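Local coordinates for Plm1 (Streptomyces sp. HK803, PDB 4HXY), which probably reduces the beta-keto group of a polyketide intermediate with NADPH, as the ketoreductase of the first module of phoslactomycin biosynthesis, at residues T89-G94 with L131-D136; G127-P132 with D159-R164. All coordinates share one frame; numbering follows the deposited sequence. Where two conformers were deposited one is given.

Contact 1: residues T89-G94 with L131-D136; sequences TSRAVG and LPERID
Where strand 85-90 runs out beside the end of strand 125-131, the strands part, and the contact changes from tight backbone pairing to a looser meeting of side chains. Both strands probably belong to the N-terminal structural subdomain of a modular ketoreductase, the Rossmann-like half that does not hold the cofactor. The tight part is the last direct backbone bond between the segments: Leu131 N donates to Thr89 O at 2.8 Å, almost straight at 173°, with the donor above the carbonyl plane. The Leu131 side chain rests its CB near the same oxygen and continues onto Leu38 and Thr139. Thr89 turns its own side chain away from 131-136, and its OG1 is engaged by Asp130 and by Trp111 of helix 105-120. One residue on, Ser90 CA lies 3.3 Å from Leu131 O in a bent CA-H...O contact. Beyond it a water replaces the direct bond, accepting from Arg91 N at 2.8 Å and donating to Leu131 O at 2.6 Å.

The loose side is carried by Glu133, an exposed residue modelled in two conformers. In the conformer described, its chain bends at chi2 (-95°), bringing OE2 to Ser90 OG. Ser90 OG, set between the backbone N and carbonyl carbon (chi1 66°), donates to Glu133 OE2 at 3.0 Å, meeting it from above the carboxylate plane. An alanine here removes the hydroxyl, and Glu133 would probably be less well fixed without that bond. Arg91 crosses Glu133 obliquely, its CD 3.7 Å from Glu133 CD, while Arg91 NE is bonded to Ala102 O. Because Arg91 NH1 and Glu133 OE1 stay 4.6 Å apart, their attraction is likely to be modest: backbone and water fix the strand ends, and the Glu133 carboxylate probably adds a weaker, more mobile cover.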
ATOM      1  N   THR A  89      -9.182   7.119 -11.255  1.00  8.16           N
ATOM      2  CA  THR A  89      -8.874   7.794 -10.012  1.00  8.08           C
ATOM      3  C   THR A  89      -8.189   9.114 -10.359  1.00  8.48           C
ATOM      4  O   THR A  89      -7.945   9.395 -11.528  1.00  8.57           O
ATOM      5  CB  THR A  89      -7.900   6.971  -9.172  1.00  8.08           C
ATOM      6  OG1 THR A  89      -6.688   6.729  -9.913  1.00  6.71           O
ATOM      7  CG2 THR A  89      -8.529   5.637  -8.809  1.00  7.77           C
ATOM      8  N   SER A  90      -7.942   9.924  -9.338  1.00  8.98           N
ATOM      9  CA  SER A  90      -7.069  11.096  -9.427  1.00 10.28           C
ATOM     10  C   SER A  90      -6.238  11.208  -8.142  1.00 10.68           C
ATOM     11  O   SER A  90      -6.699  10.844  -7.048  1.00 10.57           O
ATOM     12  CB  SER A  90      -7.894  12.375  -9.667  1.00 10.82           C
ATOM     13  OG  SER A  90      -8.692  12.634  -8.539  1.00 13.69           O
ATOM     14  N   ARG A  91      -4.987  11.641  -8.298  1.00 11.16           N
ATOM     15  CA  ARG A  91      -4.037  11.828  -7.200  1.00 12.09           C
ATOM     16  C   ARG A  91      -3.653  10.496  -6.521  1.00 11.69           C
ATOM     17  O   ARG A  91      -3.162  10.510  -5.416  1.00 12.50           O
ATOM     18  CB  ARG A  91      -4.577  12.829  -6.145  1.00 13.05           C
ATOM     19  CG  ARG A  91      -4.870  14.255  -6.671  1.00 16.59           C
ATOM     20  CD  ARG A  91      -5.671  15.091  -5.657  1.00 19.78           C
ATOM     21  NE  ARG A  91      -4.969  15.243  -4.387  1.00 24.23           N
ATOM     22  CZ  ARG A  91      -5.537  15.379  -3.187  1.00 27.37           C
ATOM     23  NH1 ARG A  91      -6.859  15.378  -3.038  1.00 26.85           N
ATOM     24  NH2 ARG A  91      -4.762  15.502  -2.111  1.00 29.47           N
ATOM     25  N   ALA A  92      -3.834   9.369  -7.216  1.00 10.66           N
ATOM     26  CA  ALA A  92      -3.670   8.049  -6.594  1.00 10.80           C
ATOM     27  C   ALA A  92      -2.223   7.531  -6.678  1.00 10.51           C
ATOM     28  O   ALA A  92      -1.816   6.697  -5.867  1.00 10.73           O
ATOM     29  CB  ALA A  92      -4.652   7.043  -7.201  1.00 10.81           C
ATOM     30  N   VAL A  93      -1.470   8.051  -7.641  1.00 10.45           N
ATOM     31  CA  VAL A  93      -0.097   7.627  -7.944  1.00 10.56           C
ATOM     32  C   VAL A  93       0.798   8.838  -8.209  1.00 11.26           C
ATOM     33  O   VAL A  93       0.318   9.912  -8.620  1.00 12.04           O
ATOM     34  CB  VAL A  93      -0.052   6.650  -9.169  1.00 10.76           C
ATOM     35  CG1 VAL A  93      -0.870   5.388  -8.887  1.00 10.72           C
ATOM     36  CG2 VAL A  93      -0.554   7.303 -10.454  1.00 10.54           C
ATOM     37  N   GLY A  94       2.090   8.638  -7.968  1.00 12.21           N
ATOM     38  CA  GLY A  94       3.114   9.660  -8.198  1.00 13.96           C
ATOM     39  C   GLY A  94       3.954   9.182  -9.357  1.00 14.36           C
ATOM     40  O   GLY A  94       4.764   8.274  -9.202  1.00 15.00           O
ATOM     41  N   LEU A 131      -6.032  10.002 -13.526  1.00  9.14           N
ATOM     42  CA  LEU A 131      -6.186  11.183 -14.358  1.00  9.39           C
ATOM     43  C   LEU A 131      -5.894  12.426 -13.527  1.00 10.00           C
ATOM     44  O   LEU A 131      -5.979  12.400 -12.311  1.00  9.86           O
ATOM     45  CB  LEU A 131      -7.631  11.285 -14.869  1.00  9.68           C
ATOM     46  CG  LEU A 131      -8.162  10.087 -15.654  1.00 10.61           C
ATOM     47  CD1 LEU A 131      -9.599  10.341 -16.028  1.00 12.05           C
ATOM     48  CD2 LEU A 131      -7.328   9.806 -16.886  1.00 10.03           C
ATOM     49  N   PRO A 132      -5.541  13.522 -14.194  1.00 11.02           N
ATOM     50  CA  PRO A 132      -5.485  14.782 -13.466  1.00 11.99           C
ATOM     51  C   PRO A 132      -6.842  15.131 -12.894  1.00 12.02           C
ATOM     52  O   PRO A 132      -7.866  14.658 -13.387  1.00 12.10           O
ATOM     53  CB  PRO A 132      -5.133  15.799 -14.553  1.00 11.57           C
ATOM     54  CG  PRO A 132      -4.599  15.019 -15.683  1.00 13.78           C
ATOM     55  CD  PRO A 132      -5.285  13.697 -15.627  1.00 11.46           C
ATOM     56  N   GLU A 133      -6.831  15.952 -11.848  0.50 12.62           N
ATOM     57  CA  GLU A 133      -8.053  16.438 -11.223  0.50 13.30           C
ATOM     58  C   GLU A 133      -8.936  17.171 -12.238  0.50 13.12           C
ATOM     59  O   GLU A 133     -10.120  16.857 -12.387  0.50 13.47           O
ATOM     60  CB  GLU A 133      -7.705  17.368 -10.060  0.50 13.80           C
ATOM     61  CG  GLU A 133      -7.245  16.681  -8.784  0.50 15.53           C
ATOM     62  CD  GLU A 133      -8.381  16.458  -7.793  0.50 18.39           C
ATOM     63  OE1 GLU A 133      -8.505  17.263  -6.839  0.50 20.58           O
ATOM     64  OE2 GLU A 133      -9.157  15.493  -7.971  0.50 19.84           O
ATOM     65  N   ARG A 134      -8.353  18.134 -12.941  1.00 13.21           N
ATOM     66  CA  ARG A 134      -9.064  18.896 -13.957  1.00 13.12           C
ATOM     67  C   ARG A 134      -9.014  18.131 -15.265  1.00 13.05           C
ATOM     68  O   ARG A 134      -7.950  17.917 -15.827  1.00 13.31           O
ATOM     69  CB  ARG A 134      -8.471  20.298 -14.102  1.00 13.62           C
ATOM     70  CG  ARG A 134      -9.033  21.128 -15.277  1.00 14.84           C
ATOM     71  CD  ARG A 134     -10.553  21.271 -15.238  1.00 14.10           C
ATOM     72  NE  ARG A 134     -11.051  21.818 -13.989  1.00 14.94           N
ATOM     73  CZ  ARG A 134     -11.137  23.113 -13.680  1.00 15.96           C
ATOM     74  NH1 ARG A 134     -10.755  24.043 -14.554  1.00 17.42           N
ATOM     75  NH2 ARG A 134     -11.622  23.500 -12.502  1.00 14.12           N
ATOM     76  N   ILE A 135     -10.176  17.691 -15.718  1.00 13.00           N
ATOM     77  CA  ILE A 135     -10.276  16.958 -16.963  1.00 14.03           C
ATOM     78  C   ILE A 135     -10.406  17.930 -18.129  1.00 15.17           C
ATOM     79  O   ILE A 135     -11.481  18.453 -18.417  1.00 15.80           O
ATOM     80  CB  ILE A 135     -11.439  15.975 -16.912  1.00 14.16           C
ATOM     81  CG1 ILE A 135     -11.204  14.980 -15.771  1.00 15.83           C
ATOM     82  CG2 ILE A 135     -11.537  15.204 -18.231  1.00 12.97           C
ATOM     83  CD1 ILE A 135     -12.408  14.155 -15.419  1.00 15.43           C
ATOM     84  N   ASP A 136      -9.284  18.179 -18.779  1.00 15.98           N
ATOM     85  CA  ASP A 136      -9.272  18.971 -19.998  1.00 17.56           C
ATOM     86  C   ASP A 136      -9.512  18.064 -21.208  1.00 18.09           C
ATOM     87  O   ASP A 136      -9.650  16.841 -21.071  1.00 16.78           O
ATOM     88  CB  ASP A 136      -7.980  19.802 -20.098  1.00 18.05           C
ATOM     89  CG  ASP A 136      -6.707  18.953 -20.133  1.00 20.33           C
ATOM     90  OD1 ASP A 136      -6.782  17.717 -20.287  1.00 19.89           O
ATOM     91  OD2 ASP A 136      -5.617  19.546 -19.992  1.00 23.36           O
TER
HETATM   92  O   HOH W   1      -3.907  12.472 -10.760  1.00 12.31           O

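Contact 2: residues G127-P132 with D159-R164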
ATOM      1  N   GLY A 127      -8.614  -2.400 -16.016  1.00  7.36           N
ATOM      2  CA  GLY A 127      -7.447  -1.765 -15.456  1.00  7.02           C
ATOM      3  C   GLY A 127      -7.732  -0.506 -14.662  1.00  6.71           C
ATOM      4  O   GLY A 127      -8.898  -0.134 -14.426  1.00  6.68           O
ATOM      5  N   LEU A 128      -6.642   0.156 -14.295  1.00  6.24           N
ATOM      6  CA  LEU A 128      -6.645   1.397 -13.514  1.00  5.84           C
ATOM      7  C   LEU A 128      -6.064   2.517 -14.357  1.00  6.48           C
ATOM      8  O   LEU A 128      -5.044   2.322 -15.027  1.00  5.81           O
ATOM      9  CB  LEU A 128      -5.786   1.223 -12.254  1.00  6.09           C
ATOM     10  CG  LEU A 128      -6.365   0.276 -11.207  1.00  5.02           C
ATOM     11  CD1 LEU A 128      -5.286  -0.485 -10.381  1.00  5.39           C
ATOM     12  CD2 LEU A 128      -7.290   1.083 -10.293  1.00  8.55           C
ATOM     13  N   VAL A 129      -6.722   3.681 -14.338  1.00  6.24           N
ATOM     14  CA  VAL A 129      -6.189   4.886 -14.961  1.00  7.02           C
ATOM     15  C   VAL A 129      -6.286   6.069 -14.017  1.00  7.67           C
ATOM     16  O   VAL A 129      -7.375   6.427 -13.586  1.00  9.13           O
ATOM     17  CB  VAL A 129      -6.890   5.243 -16.267  1.00  7.39           C
ATOM     18  CG1 VAL A 129      -6.100   6.367 -16.981  1.00  7.94           C
ATOM     19  CG2 VAL A 129      -7.029   4.012 -17.181  1.00  7.20           C
ATOM     20  N   ASP A 130      -5.143   6.681 -13.720  1.00  7.87           N
ATOM     21  CA  ASP A 130      -5.099   7.852 -12.851  1.00  8.16           C
ATOM     22  C   ASP A 130      -5.064   9.122 -13.725  1.00  8.86           C
ATOM     23  O   ASP A 130      -4.189   9.278 -14.574  1.00  9.76           O
ATOM     24  CB  ASP A 130      -3.916   7.809 -11.898  1.00  8.10           C
ATOM     25  CG  ASP A 130      -3.985   8.914 -10.858  1.00  8.63           C
ATOM     26  OD1 ASP A 130      -4.823   8.821  -9.912  1.00  8.38           O
ATOM     27  OD2 ASP A 130      -3.200   9.868 -10.994  1.00  9.50           O
ATOM     28  N   LEU A 131      -6.032  10.002 -13.526  1.00  9.14           N
ATOM     29  CA  LEU A 131      -6.186  11.183 -14.358  1.00  9.39           C
ATOM     30  C   LEU A 131      -5.894  12.426 -13.527  1.00 10.00           C
ATOM     31  O   LEU A 131      -5.979  12.400 -12.311  1.00  9.86           O
ATOM     32  CB  LEU A 131      -7.631  11.285 -14.869  1.00  9.68           C
ATOM     33  CG  LEU A 131      -8.162  10.087 -15.654  1.00 10.61           C
ATOM     34  CD1 LEU A 131      -9.599  10.341 -16.028  1.00 12.05           C
ATOM     35  CD2 LEU A 131      -7.328   9.806 -16.886  1.00 10.03           C
ATOM     36  N   PRO A 132      -5.541  13.522 -14.194  1.00 11.02           N
ATOM     37  CA  PRO A 132      -5.485  14.782 -13.466  1.00 11.99           C
ATOM     38  C   PRO A 132      -6.842  15.131 -12.894  1.00 12.02           C
ATOM     39  O   PRO A 132      -7.866  14.658 -13.387  1.00 12.10           O
ATOM     40  CB  PRO A 132      -5.133  15.799 -14.553  1.00 11.57           C
ATOM     41  CG  PRO A 132      -4.599  15.019 -15.683  1.00 13.78           C
ATOM     42  CD  PRO A 132      -5.285  13.697 -15.627  1.00 11.46           C
ATOM     43  N   ASP A 159      -2.534  -2.158 -18.047  1.00  7.71           N
ATOM     44  CA  ASP A 159      -3.667  -2.083 -17.118  1.00  7.55           C
ATOM     45  C   ASP A 159      -3.401  -1.236 -15.864  1.00  6.65           C
ATOM     46  O   ASP A 159      -4.247  -1.180 -14.974  1.00  6.15           O
ATOM     47  CB  ASP A 159      -4.096  -3.504 -16.718  1.00  7.74           C
ATOM     48  CG  ASP A 159      -2.993  -4.277 -15.965  1.00  9.32           C
ATOM     49  OD1 ASP A 159      -1.848  -3.769 -15.836  1.00  8.44           O
ATOM     50  OD2 ASP A 159      -3.306  -5.394 -15.491  1.00  9.14           O
ATOM     51  N   GLN A 160      -2.233  -0.601 -15.804  1.00  6.02           N
ATOM     52  CA  GLN A 160      -1.893   0.327 -14.716  1.00  6.43           C
ATOM     53  C   GLN A 160      -1.311   1.581 -15.351  1.00  6.62           C
ATOM     54  O   GLN A 160      -0.107   1.672 -15.621  1.00  6.87           O
ATOM     55  CB  GLN A 160      -0.943  -0.313 -13.706  1.00  6.37           C
ATOM     56  CG  GLN A 160      -1.613  -1.491 -12.977  1.00  6.51           C
ATOM     57  CD  GLN A 160      -0.754  -2.141 -11.920  1.00  8.09           C
ATOM     58  OE1 GLN A 160      -0.138  -1.461 -11.108  1.00  9.90           O
ATOM     59  NE2 GLN A 160      -0.779  -3.470 -11.869  1.00  5.70           N
ATOM     60  N   LEU A 161      -2.184   2.549 -15.570  1.00  6.00           N
ATOM     61  CA  LEU A 161      -1.873   3.707 -16.405  1.00  6.27           C
ATOM     62  C   LEU A 161      -2.106   5.015 -15.676  1.00  6.16           C
ATOM     63  O   LEU A 161      -2.953   5.118 -14.770  1.00  5.46           O
ATOM     64  CB  LEU A 161      -2.745   3.675 -17.669  1.00  6.49           C
ATOM     65  CG  LEU A 161      -2.504   2.491 -18.610  1.00  8.50           C
ATOM     66  CD1 LEU A 161      -3.641   2.369 -19.580  1.00 10.88           C
ATOM     67  CD2 LEU A 161      -1.146   2.651 -19.334  1.00  9.85           C
ATOM     68  N   ALA A 162      -1.393   6.045 -16.124  1.00  7.40           N
ATOM     69  CA  ALA A 162      -1.600   7.388 -15.645  1.00  7.10           C
ATOM     70  C   ALA A 162      -1.535   8.351 -16.816  1.00  8.41           C
ATOM     71  O   ALA A 162      -0.730   8.183 -17.734  1.00  8.58           O
ATOM     72  CB  ALA A 162      -0.552   7.752 -14.578  1.00  6.88           C
ATOM     73  N   VAL A 163      -2.396   9.357 -16.774  1.00  8.82           N
ATOM     74  CA  VAL A 163      -2.370  10.455 -17.751  1.00 11.13           C
ATOM     75  C   VAL A 163      -1.753  11.690 -17.106  1.00 11.79           C
ATOM     76  O   VAL A 163      -2.155  12.117 -16.023  1.00 11.72           O
ATOM     77  CB  VAL A 163      -3.778  10.774 -18.319  1.00 10.81           C
ATOM     78  CG1 VAL A 163      -3.665  11.913 -19.331  1.00 12.42           C
ATOM     79  CG2 VAL A 163      -4.379   9.544 -18.972  1.00 11.94           C
ATOM     80  N   ARG A 164      -0.710  12.220 -17.749  1.00 13.07           N
ATOM     81  CA  ARG A 164      -0.027  13.430 -17.281  1.00 14.41           C
ATOM     82  C   ARG A 164       0.285  14.280 -18.499  1.00 15.67           C
ATOM     83  O   ARG A 164       0.896  13.792 -19.452  1.00 14.80           O
ATOM     84  CB  ARG A 164       1.270  13.099 -16.539  1.00 14.21           C
ATOM     85  CG  ARG A 164       1.088  12.266 -15.239  1.00 13.43           C
ATOM     86  CD  ARG A 164       0.406  13.057 -14.136  1.00 13.86           C
ATOM     87  NE  ARG A 164       0.346  12.330 -12.863  1.00 14.71           N
ATOM     88  CZ  ARG A 164      -0.662  11.551 -12.475  1.00 13.48           C
ATOM     89  NH1 ARG A 164      -1.725  11.349 -13.251  1.00 11.92           N
ATOM     90  NH2 ARG A 164      -0.596  10.968 -11.298  1.00 15.61           N
TER
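Four backbone hydrogen bonds define a parallel strand pair, with short-segment axes 4.5 Å apart at 18°. Asp159 O receives Leu128 N, Leu161 N reaches Leu128 O, Asp130 N reaches Leu161 O, and Val163 N closes the ladder on Asp130 O at 2.8 Å, nearly along the C=O axis. Such parallel pairing fits the Rossmann-like structural subdomain to which these strands probably belong.

Apolar contacts occupy the face bearing Val129 and Leu161. Val163 CG2 is the meeting point, 3.6 Å from Leu131 CD2, which lies alongside it, and 4.1 Å from Val129 CG1, which crosses it obliquely. Beyond that face Pro132 CD sits 4.2 Å from Val163 CB, and Ala142 of helix 137-148 also touches Val163.

The charged contact is on the face of Leu128 and Ala162. Asp130 CG is anti to the backbone N (chi1 -171°), and OD2 takes both end nitrogens of Arg164 on its anti lone pair: NH2 at 2.8 Å and NH1 at 3.1 Å. The bend at chi2 (-69°) folds Arg164 back, so that NH1 also donates to Val163 O at 2.9 Å. With NE held by Asp100, the guanidinium probably has little freedom to rotate, and this buried salt bridge would probably keep Asp130 ionised.

In the fold
Contact 1 and contact 2 use the two opposite edges of strand 125-131, with centres about 8 Å apart: one joins its end to strand 85-90, the other its length to strand 160-164. Contact 2 is buried core, and it covers 482 Å² against 222 Å² for contact 1, which frays into exposed loops. The charge chemistry follows suit, a compact salt bridge inside and opposite charges near each other but not in contact at the surface. Asp130 couples the two: while OD2 serves Arg164, OD1 accepts from Thr89 OG1 and Ala92 N, tying the turn after strand 85-90 to the neighbouring pair. Both are structural packing; neither contributes residues to the NADPH pocket.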